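Local coordinates for protein precorrin-6y methylase (Rhodobacter capsulatus, PDB 3NJR) that probably transfers methyl groups from S-adenosylmethionine to a precorrin intermediate in cobalamin biosynthesis, as the C-terminal domain of precorrin-6Y C5,15-methyltransferase, at residues 47-57 with 147-155; 170-180 with 192-202. One frame throughout, in Å; residues are numbered along the deposited sequence.

Contact 1. Residues 47-57 with 147-155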
loop_
_atom_site.group_PDB
_atom_site.type_symbol
_atom_site.label_atom_id
_atom_site.label_comp_id
_atom_site.label_asym_id
_atom_site.label_seq_id
_atom_site.Cartn_x
_atom_site.Cartn_y
_atom_site.Cartn_z
ATOM N N THR A 47 15.646 -7.355 -6.415
ATOM C CA THR A 47 16.111 -7.455 -7.783
ATOM C C THR A 47 17.119 -8.605 -7.924
ATOM O O THR A 47 16.898 -9.558 -8.690
ATOM C CB THR A 47 16.725 -6.121 -8.198
ATOM O OG1 THR A 47 15.721 -5.106 -8.100
ATOM C CG2 THR A 47 17.262 -6.178 -9.609
ATOM N N LEU A 48 18.201 -8.558 -7.157
ATOM C CA LEU A 48 19.113 -9.692 -7.170
ATOM C C LEU A 48 18.459 -11.035 -6.903
ATOM O O LEU A 48 18.802 -12.020 -7.561
ATOM C CB LEU A 48 20.371 -9.443 -6.342
ATOM C CG LEU A 48 21.268 -8.682 -7.322
ATOM C CD1 LEU A 48 21.189 -7.173 -7.132
ATOM C CD2 LEU A 48 22.656 -9.155 -7.197
ATOM N N ALA A 49 17.486 -11.084 -6.003
ATOM C CA ALA A 49 16.724 -12.328 -5.819
ATOM C C ALA A 49 16.072 -12.798 -7.136
ATOM O O ALA A 49 16.130 -13.996 -7.485
ATOM C CB ALA A 49 15.688 -12.165 -4.724
ATOM N N ALA A 50 15.486 -11.861 -7.878
ATOM C CA ALA A 50 14.891 -12.164 -9.179
ATOM C C ALA A 50 15.949 -12.542 -10.235
ATOM O O ALA A 50 15.710 -13.403 -11.083
ATOM C CB ALA A 50 14.053 -10.964 -9.668
ATOM N N LEU A 51 17.100 -11.872 -10.190
ATOM C CA LEU A 51 18.164 -12.088 -11.169
ATOM C C LEU A 51 18.778 -13.467 -10.961
ATOM O O LEU A 51 19.091 -14.164 -11.935
ATOM C CB LEU A 51 19.228 -10.981 -11.095
ATOM C CG LEU A 51 18.846 -9.634 -11.728
ATOM C CD1 LEU A 51 19.787 -8.527 -11.336
ATOM C CD2 LEU A 51 18.807 -9.742 -13.242
ATOM N N ALA A 52 18.934 -13.861 -9.687
ATOM C CA ALA A 52 19.342 -15.228 -9.314
ATOM C C ALA A 52 20.676 -15.666 -9.915
ATOM O O ALA A 52 20.721 -16.666 -10.607
ATOM C CB ALA A 52 18.242 -16.244 -9.664
ATOM N N PRO A 53 21.770 -14.927 -9.637
ATOM C CA PRO A 53 23.113 -15.266 -10.168
ATOM C C PRO A 53 23.528 -16.726 -9.900
ATOM O O PRO A 53 23.321 -17.233 -8.784
ATOM C CB PRO A 53 24.050 -14.339 -9.393
ATOM C CG PRO A 53 23.204 -13.309 -8.763
ATOM C CD PRO A 53 21.789 -13.734 -8.760
ATOM N N ARG A 54 24.065 -17.410 -10.914
ATOM C CA ARG A 54 24.798 -18.660 -10.699
ATOM C C ARG A 54 26.220 -18.281 -11.045
ATOM O O ARG A 54 26.443 -17.337 -11.780
ATOM C CB ARG A 54 24.329 -19.790 -11.620
ATOM C CG ARG A 54 23.082 -20.543 -11.196
ATOM C CD ARG A 54 21.809 -19.767 -11.499
ATOM N NE ARG A 54 20.632 -20.630 -11.365
ATOM C CZ ARG A 54 19.371 -20.193 -11.281
ATOM N NH1 ARG A 54 19.106 -18.891 -11.318
ATOM N NH2 ARG A 54 18.365 -21.065 -11.170
ATOM N N ARG A 55 27.176 -19.037 -10.525
ATOM C CA ARG A 55 28.609 -18.774 -10.704
ATOM C C ARG A 55 28.949 -18.517 -12.181
ATOM O O ARG A 55 28.583 -19.307 -13.049
ATOM C CB ARG A 55 29.407 -19.974 -10.143
ATOM C CG ARG A 55 30.566 -19.615 -9.185
ATOM C CD ARG A 55 30.508 -20.466 -7.895
ATOM N NE ARG A 55 31.154 -19.867 -6.712
ATOM C CZ ARG A 55 31.364 -18.562 -6.486
ATOM N NH1 ARG A 55 30.978 -17.626 -7.345
ATOM N NH2 ARG A 55 31.967 -18.183 -5.368
ATOM N N GLY A 56 29.614 -17.393 -12.451
ATOM C CA GLY A 56 30.148 -17.105 -13.784
ATOM C C GLY A 56 29.179 -16.597 -14.851
ATOM O O GLY A 56 29.619 -16.191 -15.951
ATOM N N GLU A 57 27.876 -16.603 -14.554
ATOM C CA GLU A 57 26.879 -16.094 -15.483
ATOM C C GLU A 57 27.136 -14.629 -15.806
ATOM O O GLU A 57 27.700 -13.894 -14.989
ATOM C CB GLU A 57 25.485 -16.246 -14.900
ATOM C CG GLU A 57 24.900 -17.633 -14.970
ATOM C CD GLU A 57 23.421 -17.628 -14.650
ATOM O OE1 GLU A 57 22.949 -16.693 -13.973
ATOM O OE2 GLU A 57 22.708 -18.554 -15.080
ATOM N N GLY A 147 15.526 -18.269 -23.058
ATOM C CA GLY A 147 15.873 -18.674 -21.682
ATOM C C GLY A 147 16.742 -17.699 -20.891
ATOM O O GLY A 147 17.083 -17.956 -19.724
ATOM N N THR A 148 17.110 -16.589 -21.535
ATOM C CA THR A 148 17.868 -15.521 -20.904
ATOM C C THR A 148 16.866 -14.897 -19.958
ATOM O O THR A 148 15.725 -14.679 -20.350
ATOM C CB THR A 148 18.354 -14.465 -21.953
ATOM O OG1 THR A 148 19.208 -15.092 -22.932
ATOM C CG2 THR A 148 19.107 -13.300 -21.292
ATOM N N ARG A 149 17.275 -14.624 -18.719
ATOM C CA ARG A 149 16.364 -14.069 -17.733
ATOM C C ARG A 149 16.343 -12.557 -17.839
ATOM O O ARG A 149 17.383 -11.945 -18.035
ATOM C CB ARG A 149 16.735 -14.551 -16.320
ATOM C CG ARG A 149 17.117 -16.053 -16.283
ATOM C CD ARG A 149 17.383 -16.621 -14.883
ATOM N NE ARG A 149 18.505 -15.982 -14.199
ATOM C CZ ARG A 149 19.782 -16.371 -14.270
ATOM N NH1 ARG A 149 20.709 -15.702 -13.593
ATOM N NH2 ARG A 149 20.150 -17.405 -15.017
ATOM N N ILE A 150 15.147 -11.965 -17.735
ATOM C CA ILE A 150 14.958 -10.501 -17.735
ATOM C C ILE A 150 14.351 -10.008 -16.429
ATOM O O ILE A 150 13.426 -10.626 -15.900
ATOM C CB ILE A 150 14.014 -9.998 -18.854
ATOM C CG1 ILE A 150 14.044 -10.910 -20.094
ATOM C CG2 ILE A 150 14.313 -8.522 -19.189
ATOM C CD1 ILE A 150 15.168 -10.660 -21.083
ATOM N N VAL A 151 14.867 -8.881 -15.927
ATOM C CA VAL A 151 14.336 -8.261 -14.721
ATOM C C VAL A 151 14.314 -6.747 -14.880
ATOM O O VAL A 151 15.320 -6.133 -15.186
ATOM C CB VAL A 151 15.110 -8.713 -13.430
ATOM C CG1 VAL A 151 14.593 -8.004 -12.173
ATOM C CG2 VAL A 151 15.024 -10.231 -13.250
ATOM N N ALA A 152 13.143 -6.152 -14.673
ATOM C CA ALA A 152 12.975 -4.707 -14.829
ATOM C C ALA A 152 12.201 -4.103 -13.672
ATOM O O ALA A 152 11.249 -4.698 -13.204
ATOM C CB ALA A 152 12.270 -4.415 -16.123
ATOM N N ASN A 153 12.628 -2.926 -13.214
ATOM C CA ASN A 153 11.879 -2.104 -12.246
ATOM C C ASN A 153 11.228 -0.892 -12.941
ATOM O O ASN A 153 11.835 -0.253 -13.775
ATOM C CB ASN A 153 12.781 -1.634 -11.103
ATOM C CG ASN A 153 13.504 -2.790 -10.394
ATOM O OD1 ASN A 153 12.972 -3.894 -10.260
ATOM N ND2 ASN A 153 14.720 -2.527 -9.933
ATOM N N ALA A 154 9.985 -0.591 -12.604
ATOM C CA ALA A 154 9.293 0.574 -13.155
ATOM C C ALA A 154 8.812 1.492 -12.031
ATOM O O ALA A 154 8.264 1.022 -11.038
ATOM C CB ALA A 154 8.121 0.120 -13.987
ATOM N N VAL A 155 9.001 2.796 -12.181
ATOM C CA VAL A 155 8.481 3.742 -11.179
ATOM C C VAL A 155 7.571 4.851 -11.768
ATOM O O VAL A 155 7.058 5.705 -11.016
ATOM C CB VAL A 155 9.610 4.323 -10.306
ATOM C CG1 VAL A 155 10.485 5.291 -11.114
ATOM C CG2 VAL A 155 9.027 4.978 -9.067
#

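Contact 2. Residues 170-180 with 192-202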
loop_
_atom_site.group_PDB
_atom_site.type_symbol
_atom_site.label_atom_id
_atom_site.label_comp_id
_atom_site.label_asym_id
_atom_site.label_seq_id
_atom_site.Cartn_x
_atom_site.Cartn_y
_atom_site.Cartn_z
ATOM N N HIS A 170 4.357 -12.293 -22.224
ATOM C CA HIS A 170 5.435 -13.273 -22.007
ATOM C C HIS A 170 5.339 -14.106 -20.726
ATOM O O HIS A 170 6.058 -15.082 -20.579
ATOM C CB HIS A 170 6.808 -12.590 -22.133
ATOM C CG HIS A 170 6.946 -11.728 -23.357
ATOM N ND1 HIS A 170 6.937 -12.239 -24.644
ATOM C CD2 HIS A 170 7.100 -10.386 -23.488
ATOM C CE1 HIS A 170 7.085 -11.248 -25.508
ATOM N NE2 HIS A 170 7.184 -10.112 -24.832
ATOM N N GLY A 171 4.440 -13.727 -19.818
ATOM C CA GLY A 171 4.292 -14.415 -18.536
ATOM C C GLY A 171 5.351 -13.991 -17.535
ATOM O O GLY A 171 5.695 -12.799 -17.441
ATOM N N GLY A 172 5.884 -14.977 -16.809
ATOM C CA GLY A 172 6.845 -14.738 -15.755
ATOM C C GLY A 172 6.119 -14.187 -14.551
ATOM O O GLY A 172 4.934 -14.445 -14.353
ATOM N N GLN A 173 6.815 -13.394 -13.754
ATOM C CA GLN A 173 6.285 -12.925 -12.488
ATOM C C GLN A 173 6.188 -11.418 -12.526
ATOM O O GLN A 173 7.094 -10.748 -13.024
ATOM C CB GLN A 173 7.231 -13.377 -11.390
ATOM C CG GLN A 173 7.030 -12.753 -10.025
ATOM C CD GLN A 173 8.063 -13.258 -9.016
ATOM O OE1 GLN A 173 9.030 -12.562 -8.703
ATOM N NE2 GLN A 173 7.885 -14.487 -8.544
ATOM N N LEU A 174 5.101 -10.868 -12.009
ATOM C CA LEU A 174 5.004 -9.401 -11.877
ATOM C C LEU A 174 4.628 -9.004 -10.437
ATOM O O LEU A 174 3.552 -9.350 -9.969
ATOM C CB LEU A 174 4.020 -8.821 -12.907
ATOM C CG LEU A 174 3.731 -7.313 -13.001
ATOM C CD1 LEU A 174 4.917 -6.472 -13.514
ATOM C CD2 LEU A 174 2.518 -7.101 -13.894
ATOM N N LEU A 175 5.519 -8.279 -9.760
ATOM C CA LEU A 175 5.320 -7.910 -8.369
ATOM C C LEU A 175 5.034 -6.435 -8.226
ATOM O O LEU A 175 5.650 -5.615 -8.891
ATOM C CB LEU A 175 6.560 -8.222 -7.537
ATOM C CG LEU A 175 7.075 -9.650 -7.419
ATOM C CD1 LEU A 175 8.409 -9.639 -6.701
ATOM C CD2 LEU A 175 6.043 -10.539 -6.714
ATOM N N ARG A 176 4.092 -6.090 -7.368
ATOM C CA ARG A 176 3.944 -4.702 -6.976
ATOM C C ARG A 176 4.592 -4.557 -5.597
ATOM O O ARG A 176 4.312 -5.352 -4.680
ATOM C CB ARG A 176 2.469 -4.276 -6.949
ATOM C CG ARG A 176 2.284 -2.877 -6.384
ATOM C CD ARG A 176 0.818 -2.451 -6.137
ATOM N NE ARG A 176 0.041 -3.372 -5.298
ATOM C CZ ARG A 176 0.386 -3.816 -4.087
ATOM N NH1 ARG A 176 1.556 -3.471 -3.526
ATOM N NH2 ARG A 176 -0.444 -4.631 -3.442
ATOM N N ILE A 177 5.459 -3.559 -5.442
ATOM C CA ILE A 177 6.280 -3.456 -4.236
ATOM C C ILE A 177 6.212 -2.061 -3.665
ATOM O O ILE A 177 6.486 -1.086 -4.357
ATOM C CB ILE A 177 7.767 -3.800 -4.513
ATOM C CG1 ILE A 177 7.907 -5.168 -5.185
ATOM C CG2 ILE A 177 8.560 -3.779 -3.214
ATOM C CD1 ILE A 177 9.064 -5.258 -6.132
ATOM N N ASP A 178 5.839 -1.966 -2.401
ATOM C CA ASP A 178 5.843 -0.703 -1.688
ATOM C C ASP A 178 6.710 -0.903 -0.442
ATOM O O ASP A 178 6.465 -1.828 0.344
ATOM C CB ASP A 178 4.409 -0.351 -1.328
ATOM C CG ASP A 178 4.238 1.086 -0.848
ATOM O OD1 ASP A 178 5.045 1.984 -1.216
ATOM O OD2 ASP A 178 3.241 1.321 -0.112
ATOM N N ILE A 179 7.757 -0.100 -0.290
ATOM C CA ILE A 179 8.578 -0.151 0.928
ATOM C C ILE A 179 8.697 1.260 1.503
ATOM O O ILE A 179 9.170 2.185 0.828
ATOM C CB ILE A 179 10.037 -0.742 0.704
ATOM C CG1 ILE A 179 10.059 -2.029 -0.135
ATOM C CG2 ILE A 179 10.767 -0.986 2.022
ATOM C CD1 ILE A 179 9.449 -3.226 0.501
ATOM N N ALA A 180 8.258 1.423 2.747
ATOM C CA ALA A 180 8.513 2.666 3.474
ATOM C C ALA A 180 9.373 2.424 4.716
ATOM O O ALA A 180 9.591 1.286 5.127
ATOM C CB ALA A 180 7.226 3.386 3.819
ATOM N N SER A 192 7.896 7.148 5.874
ATOM C CA SER A 192 8.350 7.962 4.754
ATOM C C SER A 192 7.367 7.769 3.617
ATOM O O SER A 192 6.715 6.734 3.513
ATOM C CB SER A 192 9.785 7.635 4.324
ATOM O OG SER A 192 9.908 6.295 3.904
ATOM N N ALA A 193 7.217 8.800 2.802
ATOM C CA ALA A 193 6.278 8.755 1.710
ATOM C C ALA A 193 6.956 8.052 0.535
ATOM O O ALA A 193 7.962 8.543 -0.005
ATOM C CB ALA A 193 5.849 10.156 1.355
ATOM N N SER A 194 6.418 6.893 0.159
ATOM C CA SER A 194 7.009 6.090 -0.925
ATOM C C SER A 194 6.077 5.917 -2.127
ATOM O O SER A 194 4.884 6.229 -2.047
ATOM C CB SER A 194 7.451 4.720 -0.397
ATOM O OG SER A 194 6.342 3.981 0.087
ATOM N N ARG A 195 6.632 5.434 -3.240
ATOM C CA ARG A 195 5.828 5.020 -4.395
ATOM C C ARG A 195 5.857 3.511 -4.496
ATOM O O ARG A 195 6.874 2.893 -4.201
ATOM C CB ARG A 195 6.402 5.575 -5.687
ATOM C CG ARG A 195 6.478 7.055 -5.727
ATOM C CD ARG A 195 6.879 7.523 -7.099
ATOM N NE ARG A 195 6.626 8.958 -7.207
ATOM C CZ ARG A 195 7.468 9.909 -6.803
ATOM N NH1 ARG A 195 8.643 9.575 -6.283
ATOM N NH2 ARG A 195 7.137 11.195 -6.927
ATOM N N PRO A 196 4.753 2.891 -4.929
ATOM C CA PRO A 196 4.984 1.489 -5.288
ATOM C C PRO A 196 5.915 1.427 -6.503
ATOM O O PRO A 196 6.017 2.396 -7.272
ATOM C CB PRO A 196 3.594 0.970 -5.643
ATOM C CG PRO A 196 2.819 2.194 -6.024
ATOM C CD PRO A 196 3.420 3.378 -5.316
ATOM N N GLN A 197 6.623 0.315 -6.650
ATOM C CA GLN A 197 7.464 0.088 -7.811
ATOM C C GLN A 197 6.985 -1.243 -8.369
ATOM O O GLN A 197 6.628 -2.153 -7.614
ATOM C CB GLN A 197 8.941 0.036 -7.398
ATOM C CG GLN A 197 9.915 0.755 -8.345
ATOM C CD GLN A 197 11.219 1.232 -7.662
ATOM O OE1 GLN A 197 11.207 2.099 -6.783
ATOM N NE2 GLN A 197 12.347 0.684 -8.106
ATOM N N LEU A 198 6.924 -1.345 -9.689
ATOM C CA LEU A 198 6.597 -2.616 -10.309
ATOM C C LEU A 198 7.871 -3.305 -10.773
ATOM O O LEU A 198 8.829 -2.651 -11.184
ATOM C CB LEU A 198 5.594 -2.433 -11.448
ATOM C CG LEU A 198 4.155 -2.900 -11.176
ATOM C CD1 LEU A 198 3.525 -2.175 -9.998
ATOM C CD2 LEU A 198 3.285 -2.767 -12.432
ATOM N N GLN A 199 7.891 -4.628 -10.659
ATOM C CA GLN A 199 9.052 -5.397 -11.055
ATOM C C GLN A 199 8.613 -6.614 -11.833
ATOM O O GLN A 199 7.834 -7.439 -11.344
ATOM C CB GLN A 199 9.899 -5.805 -9.851
ATOM C CG GLN A 199 11.156 -6.597 -10.236
ATOM C CD GLN A 199 11.819 -7.299 -9.055
ATOM O OE1 GLN A 199 11.371 -8.357 -8.624
ATOM N NE2 GLN A 199 12.915 -6.727 -8.559
ATOM N N TRP A 200 9.109 -6.713 -13.055
ATOM C CA TRP A 200 8.844 -7.876 -13.841
ATOM C C TRP A 200 10.068 -8.771 -13.879
ATOM O O TRP A 200 11.235 -8.312 -13.917
ATOM C CB TRP A 200 8.388 -7.498 -15.244
ATOM C CG TRP A 200 8.135 -8.696 -16.116
ATOM C CD1 TRP A 200 7.248 -9.720 -15.887
ATOM C CD2 TRP A 200 8.787 -9.002 -17.353
ATOM N NE1 TRP A 200 7.313 -10.649 -16.910
ATOM C CE2 TRP A 200 8.241 -10.231 -17.825
ATOM C CE3 TRP A 200 9.773 -8.351 -18.119
ATOM C CZ2 TRP A 200 8.644 -10.822 -19.027
ATOM C CZ3 TRP A 200 10.174 -8.934 -19.325
ATOM C CH2 TRP A 200 9.605 -10.169 -19.764
ATOM N N SER A 201 9.792 -10.063 -13.873
ATOM C CA SER A 201 10.830 -11.045 -13.914
ATOM C C SER A 201 10.321 -12.149 -14.849
ATOM O O SER A 201 9.316 -12.811 -14.563
ATOM C CB SER A 201 11.089 -11.543 -12.491
ATOM O OG SER A 201 12.010 -12.602 -12.475
ATOM N N GLY A 202 10.985 -12.305 -15.991
ATOM C CA GLY A 202 10.616 -13.326 -16.963
ATOM C C GLY A 202 11.818 -13.842 -17.720
ATOM O O GLY A 202 12.943 -13.682 -17.286
HETATM O O HOH W 1 9.413 -9.862 -9.906
#

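Contact 1. Residues 47-57 with 147-155
The guanidinium of Arg149, on strand 149-154, holds the Leu51 carbonyl at the end of helix 41-51 and the Glu57 carboxylate beyond it. The Arg149 chain bends at chi3 (-62°), so that the guanidinium meets Leu51 side-on: NE lies 3.0 Å and NH1 2.8 Å from Leu51 O, both bonds close to the guanidinium plane. The neighbouring edge, NH1 with NH2, meets Glu57. Here NH2 reaches OE2 at 2.8 Å on the syn side of the carboxylate, while NH1 forms a salt bridge with OE1 that looks shorter than this resolution can support. Carboxylate and guanidinium are nearly coplanar, 19° apart.

Deeper in, the packing is apolar and close. Both methyls of Val151 bear on Ala50 CB; CG2 also touches Leu51 CD2 (3.8 Å), and CG1, anti to the backbone N, reaches toward Thr47 CG2. Beyond it, Asn153 ND2 gives only a weak bond to Thr47 OG1 (3.3 Å), whose stronger partner is the helix carbonyl of Met43.

The outer side is looser. Arg54 NH1 sits over one face of the Arg149 guanidinium, 3.9 Å from CZ; Glu57 and the Arg54 NH1 bond to Ala52 O (2.8 Å) probably offset this meeting of like charges. Met21 of the second subunit packs on Arg54.

A helix packed on the sheet and running nearly antiparallel to the strand (162°), with the Asn153 side chain about 7 Å from the bound S-adenosylhomocysteine, belongs to the Rossmann-like fold of class I methyltransferases.

Contact 2. Residues 170-180 with 192-202
Gly171 O receives the indole NE1 of Trp200 at 2.7 Å, in a nearly straight bond (166°) that lies in both the ring plane and the carbonyl plane. It closes one end of an antiparallel beta hairpin, in which the ladder from Gln173-Ser201 to Ile177-Gln197 alternates hydrogen-bonded and non-hydrogen-bonded pairs. CG anti to the backbone N (chi1 178°) carries the Trp200 ring toward residues 170-173, with Gly202 N over one face, and its CB meets Leu174 CD1 at 4.0 Å.

Leu174, Arg176, Leu198 and Trp200 form one face of the hairpin; helix 157-170 packs on Leu174, Leu198 and Trp200, while Arg176 turns to Trp191 of the second subunit. Leu198 CD1 lies 3.9 Å from Arg176 CB. On the other face, which meets helix 41-51, Ile177 CD1 touches Gln199 CB at 3.9 Å. A water lies between the amide oxygens of Gln173 (OE1, 3.0 Å) and Gln199 (OE1, 2.8 Å).

The edge strand continues the sheet into the second subunit, whose own Arg176 makes a salt bridge with Asp178 OD2. The other oxygen, Asp178 OD1, takes a hydrogen bond from Ser194 OG at 2.7 Å, on its syn side but tilted 32° out of the carboxylate plane.

From the N terminus, helix 41-51 comes first, and contact 1 closes a long loop of 89 residues that carries much of the alternating helix-strand core back to strand 149-154. The chain then runs through helix 157-170 before contact 2 closes a far shorter loop, the 11 residues at the turn end of the hairpin. The two follow in series, neither enclosing nor crossing the other. They meet within one sheet, because strand 188-203 lies beside strand 149-154: Ala154 N and Leu198 O, 2.8 Å apart, probably share a hydrogen bond. Together they join helix 41-51, strand 149-154 and the edge hairpin, and both reach the second subunit.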